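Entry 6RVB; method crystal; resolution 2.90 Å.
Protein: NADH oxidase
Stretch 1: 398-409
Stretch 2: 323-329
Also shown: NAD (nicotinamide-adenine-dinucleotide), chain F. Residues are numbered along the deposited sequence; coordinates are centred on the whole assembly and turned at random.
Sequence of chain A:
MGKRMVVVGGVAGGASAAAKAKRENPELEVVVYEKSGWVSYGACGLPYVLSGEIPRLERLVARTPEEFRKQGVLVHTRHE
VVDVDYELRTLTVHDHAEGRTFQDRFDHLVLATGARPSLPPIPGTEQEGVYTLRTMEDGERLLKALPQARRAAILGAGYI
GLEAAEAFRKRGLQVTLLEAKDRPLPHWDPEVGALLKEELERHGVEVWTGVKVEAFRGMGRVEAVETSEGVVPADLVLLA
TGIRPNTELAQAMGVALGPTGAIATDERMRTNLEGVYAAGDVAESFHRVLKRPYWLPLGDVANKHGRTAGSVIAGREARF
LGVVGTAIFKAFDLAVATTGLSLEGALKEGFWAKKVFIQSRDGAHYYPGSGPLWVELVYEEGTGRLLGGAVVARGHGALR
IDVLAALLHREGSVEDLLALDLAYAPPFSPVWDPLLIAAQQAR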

# COMPACT_ATOMS: atom_id res chain seq x y z
N ALA A 398 2.72 3.58 -2.11
CA ALA A 398 2.08 4.34 -0.92
C ALA A 398 1.07 5.36 -1.56
O ALA A 398 1.49 6.38 -2.01
CB ALA A 398 2.96 4.77 0.09
N LEU A 399 -0.25 5.03 -1.44
CA LEU A 399 -0.72 3.61 -1.95
C LEU A 399 -1.18 2.83 -0.72
O LEU A 399 -1.94 1.87 -0.84
CB LEU A 399 0.31 2.55 -2.64
CG LEU A 399 -0.45 1.69 -3.69
CD1 LEU A 399 -1.20 2.49 -4.85
CD2 LEU A 399 0.36 0.79 -4.52
N ARG A 400 -0.62 3.21 0.44
CA ARG A 400 -1.35 3.09 1.69
C ARG A 400 -2.79 3.72 1.55
O ARG A 400 -3.69 3.37 2.26
CB ARG A 400 -0.55 3.75 2.81
CG ARG A 400 0.40 2.88 3.55
CD ARG A 400 1.33 3.64 4.44
NE ARG A 400 2.58 3.77 3.73
CZ ARG A 400 3.72 3.23 4.13
NH1 ARG A 400 3.78 2.56 5.25
NH2 ARG A 400 4.80 3.39 3.39
N ILE A 401 -3.01 4.62 0.60
CA ILE A 401 -4.33 5.17 0.41
C ILE A 401 -5.36 4.05 0.33
O ILE A 401 -6.48 4.24 0.77
CB ILE A 401 -4.42 6.00 -0.88
CG1 ILE A 401 -5.64 6.89 -0.85
CG2 ILE A 401 -4.57 5.16 -2.04
CD1 ILE A 401 -5.51 8.00 0.01
N ASP A 402 -4.98 2.89 -0.20
CA ASP A 402 -5.92 1.80 -0.36
C ASP A 402 -6.53 1.41 1.00
O ASP A 402 -7.69 1.05 1.08
CB ASP A 402 -5.30 0.59 -1.12
CG ASP A 402 -5.27 0.80 -2.61
OD1 ASP A 402 -6.02 1.73 -3.08
OD2 ASP A 402 -4.52 0.09 -3.38
N VAL A 403 -5.76 1.52 2.07
CA VAL A 403 -6.25 1.19 3.38
C VAL A 403 -7.45 2.06 3.74
O VAL A 403 -8.48 1.56 4.19
CB VAL A 403 -5.19 1.31 4.47
CG1 VAL A 403 -5.86 1.05 5.85
CG2 VAL A 403 -4.19 0.22 4.26
N LEU A 404 -7.33 3.36 3.51
CA LEU A 404 -8.37 4.27 3.89
C LEU A 404 -9.56 4.04 3.02
O LEU A 404 -10.67 4.13 3.52
CB LEU A 404 -7.90 5.69 3.77
CG LEU A 404 -6.67 6.13 4.53
CD1 LEU A 404 -6.34 7.53 4.02
CD2 LEU A 404 -7.01 6.11 5.97
N ALA A 405 -9.35 3.74 1.74
CA ALA A 405 -10.49 3.36 0.92
C ALA A 405 -11.17 2.13 1.49
O ALA A 405 -12.39 2.07 1.53
CB ALA A 405 -10.13 3.15 -0.47
N ALA A 406 -10.43 1.14 1.97
CA ALA A 406 -11.12 0.01 2.63
C ALA A 406 -12.03 0.46 3.80
O ALA A 406 -13.13 -0.01 3.96
CB ALA A 406 -10.19 -0.96 3.08
N LEU A 407 -11.54 1.38 4.63
CA LEU A 407 -12.28 1.89 5.78
C LEU A 407 -13.45 2.74 5.38
O LEU A 407 -14.54 2.55 5.85
CB LEU A 407 -11.35 2.63 6.73
CG LEU A 407 -10.34 1.76 7.46
CD1 LEU A 407 -9.33 2.59 8.08
CD2 LEU A 407 -11.02 1.00 8.51
N LEU A 408 -13.24 3.67 4.48
CA LEU A 408 -14.33 4.41 3.92
C LEU A 408 -15.49 3.57 3.42
O LEU A 408 -16.64 4.05 3.35
CB LEU A 408 -13.79 5.28 2.80
CG LEU A 408 -13.75 6.80 2.98
CD1 LEU A 408 -13.52 7.16 4.35
CD2 LEU A 408 -12.68 7.27 2.21
N HIS A 409 -15.23 2.32 3.10
CA HIS A 409 -16.23 1.56 2.36
C HIS A 409 -17.37 1.08 3.25
O HIS A 409 -18.55 1.28 2.89
CB HIS A 409 -15.58 0.40 1.61
CG HIS A 409 -16.38 -0.09 0.44
ND1 HIS A 409 -17.28 -1.15 0.57
CD2 HIS A 409 -16.45 0.33 -0.84
CE1 HIS A 409 -17.89 -1.33 -0.59
NE2 HIS A 409 -17.42 -0.45 -1.46
PA NAD F . -9.51 19.01 -13.55
O1A NAD F . -8.95 17.92 -12.67
O2A NAD F . -10.88 19.41 -13.41
O5B NAD F . -8.63 20.37 -13.40
C5B NAD F . -8.53 21.35 -12.30
C4B NAD F . -8.82 22.82 -12.75
O4B NAD F . -8.63 24.15 -12.19
C3B NAD F . -7.95 22.85 -13.91
O3B NAD F . -8.56 21.91 -14.68
C2B NAD F . -8.25 24.24 -14.38
O2B NAD F . -9.09 24.59 -15.47
C1B NAD F . -9.08 24.86 -13.35
N9A NAD F . -8.52 26.02 -14.16
C8A NAD F . -7.23 26.61 -14.20
N7A NAD F . -7.07 27.65 -15.09
C5A NAD F . -8.26 27.72 -15.66
C6A NAD F . -8.60 28.59 -16.60
N6A NAD F . -7.64 29.38 -16.89
N1A NAD F . -9.85 28.56 -17.15
C2A NAD F . -10.69 27.55 -16.64
N3A NAD F . -10.34 26.60 -15.68
C4A NAD F . -9.15 26.71 -15.18
O3 NAD F . -9.42 18.47 -15.01
PN NAD F . -8.33 17.55 -15.78
O1N NAD F . -8.62 17.97 -17.24
O2N NAD F . -6.96 17.67 -15.26
O5D NAD F . -8.80 16.12 -15.30
C5D NAD F . -8.97 15.07 -16.23
C4D NAD F . -9.72 13.82 -15.74
O4D NAD F . -9.36 12.60 -16.43
C3D NAD F . -9.41 13.67 -14.27
O3D NAD F . -10.28 14.39 -13.37
C2D NAD F . -9.58 12.18 -14.19
O2D NAD F . -10.93 11.90 -14.25
C1D NAD F . -9.01 11.66 -15.48
N1N NAD F . -7.56 11.65 -15.14
C2N NAD F . -7.15 10.92 -14.03
C3N NAD F . -5.80 10.86 -13.60
C7N NAD F . -5.37 10.03 -12.38
O7N NAD F . -6.28 9.55 -11.41
N7N NAD F . -4.07 9.76 -12.21
C4N NAD F . -4.84 11.57 -14.33
C5N NAD F . -5.25 12.32 -15.42
C6N NAD F . -6.60 12.36 -15.80
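Stretch 2 (323-329) VVGTAIF

Ile-328 faces two partners: its side chain packs on Leu-399, while its carbonyl O accepts a hydrogen bond from NAD N7N, with Ile-328 O and NAD N7N 2.7 Å apart. No hydrogen bond joins the two stretches; the close contacts between them are all between side chains. Stretch 2 runs antiparallel in register: Ile-328 lies nearest Leu-399, with CA atoms 7.9 Å apart, and Thr-326 lies nearest Ala-405, with CA atoms 6.7 Å apart. Stretch 1 begins outside the helix, with positive phi at Ala-398 and Leu-399 (130° and 115°), and continues as a helix. Stretch 2 begins as a loop and becomes a strand at Ala-327. Gly-325 has phi 100° and psi 20°, where a CB would jam against the carbonyl O of Val-324.

Val-324, Thr-326 and Ile-328 all point their CA-to-CB bonds toward stretch 1, while that of Ala-327 points away. Farther along the helix, Val-324 CG1 sits 3.8 Å from Leu-408 CD2 and 4.4 Å from Ala-405 CB. In the middle, Thr-326 OG1 packs 3.4 Å from Ala-405 CB. Thr-326 CG2 lies 4.1 Å from Ile-401 CG2. Ile-328 extends with both chi angles t, and its CD1 reaches 3.9 Å from Leu-399 CD1.

NAD N7N is also 3.2 Å from Phe-329 CB.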

# COMPACT_ATOMS: atom_id res chain seq x y z
N VAL A 323 -18.45 3.93 -5.47
CA VAL A 323 -17.09 4.37 -5.31
C VAL A 323 -16.98 5.25 -4.05
O VAL A 323 -17.95 5.65 -3.40
CB VAL A 323 -16.64 5.13 -6.52
CG1 VAL A 323 -16.85 4.28 -7.70
CG2 VAL A 323 -17.44 6.46 -6.65
N VAL A 324 -15.76 5.54 -3.74
CA VAL A 324 -15.51 6.35 -2.62
C VAL A 324 -14.61 7.59 -3.03
O VAL A 324 -14.41 8.55 -2.27
CB VAL A 324 -14.97 5.41 -1.60
CG1 VAL A 324 -13.63 5.77 -1.19
CG2 VAL A 324 -15.87 5.34 -0.52
N GLY A 325 -14.09 7.57 -4.27
CA GLY A 325 -13.26 8.63 -4.79
C GLY A 325 -11.76 8.44 -4.79
O GLY A 325 -11.05 9.41 -4.85
N THR A 326 -11.27 7.21 -4.71
CA THR A 326 -9.82 7.00 -4.66
C THR A 326 -9.13 7.37 -5.95
O THR A 326 -9.61 6.96 -6.99
CB THR A 326 -9.49 5.55 -4.32
OG1 THR A 326 -10.30 5.12 -3.20
CG2 THR A 326 -8.08 5.35 -4.06
N ALA A 327 -8.07 8.18 -5.88
CA ALA A 327 -7.29 8.57 -7.05
C ALA A 327 -5.83 8.69 -6.76
O ALA A 327 -5.47 9.18 -5.74
CB ALA A 327 -7.78 9.82 -7.63
N ILE A 328 -4.97 8.26 -7.66
CA ILE A 328 -3.55 8.45 -7.45
C ILE A 328 -2.91 8.94 -8.77
O ILE A 328 -3.39 8.56 -9.85
CB ILE A 328 -2.94 7.18 -6.92
CG1 ILE A 328 -1.51 7.41 -6.55
CG2 ILE A 328 -2.94 6.06 -7.92
CD1 ILE A 328 -0.88 6.19 -6.11
N PHE A 329 -1.93 9.84 -8.69
CA PHE A 329 -1.20 10.24 -9.85
C PHE A 329 0.26 10.49 -9.54
O PHE A 329 0.64 10.54 -8.42
CB PHE A 329 -1.85 11.42 -10.57
CG PHE A 329 -1.70 12.74 -9.87
CD1 PHE A 329 -2.60 13.13 -8.96
CD2 PHE A 329 -0.70 13.58 -10.13
CE1 PHE A 329 -2.46 14.29 -8.29
CE2 PHE A 329 -0.58 14.75 -9.47
CZ PHE A 329 -1.45 15.09 -8.57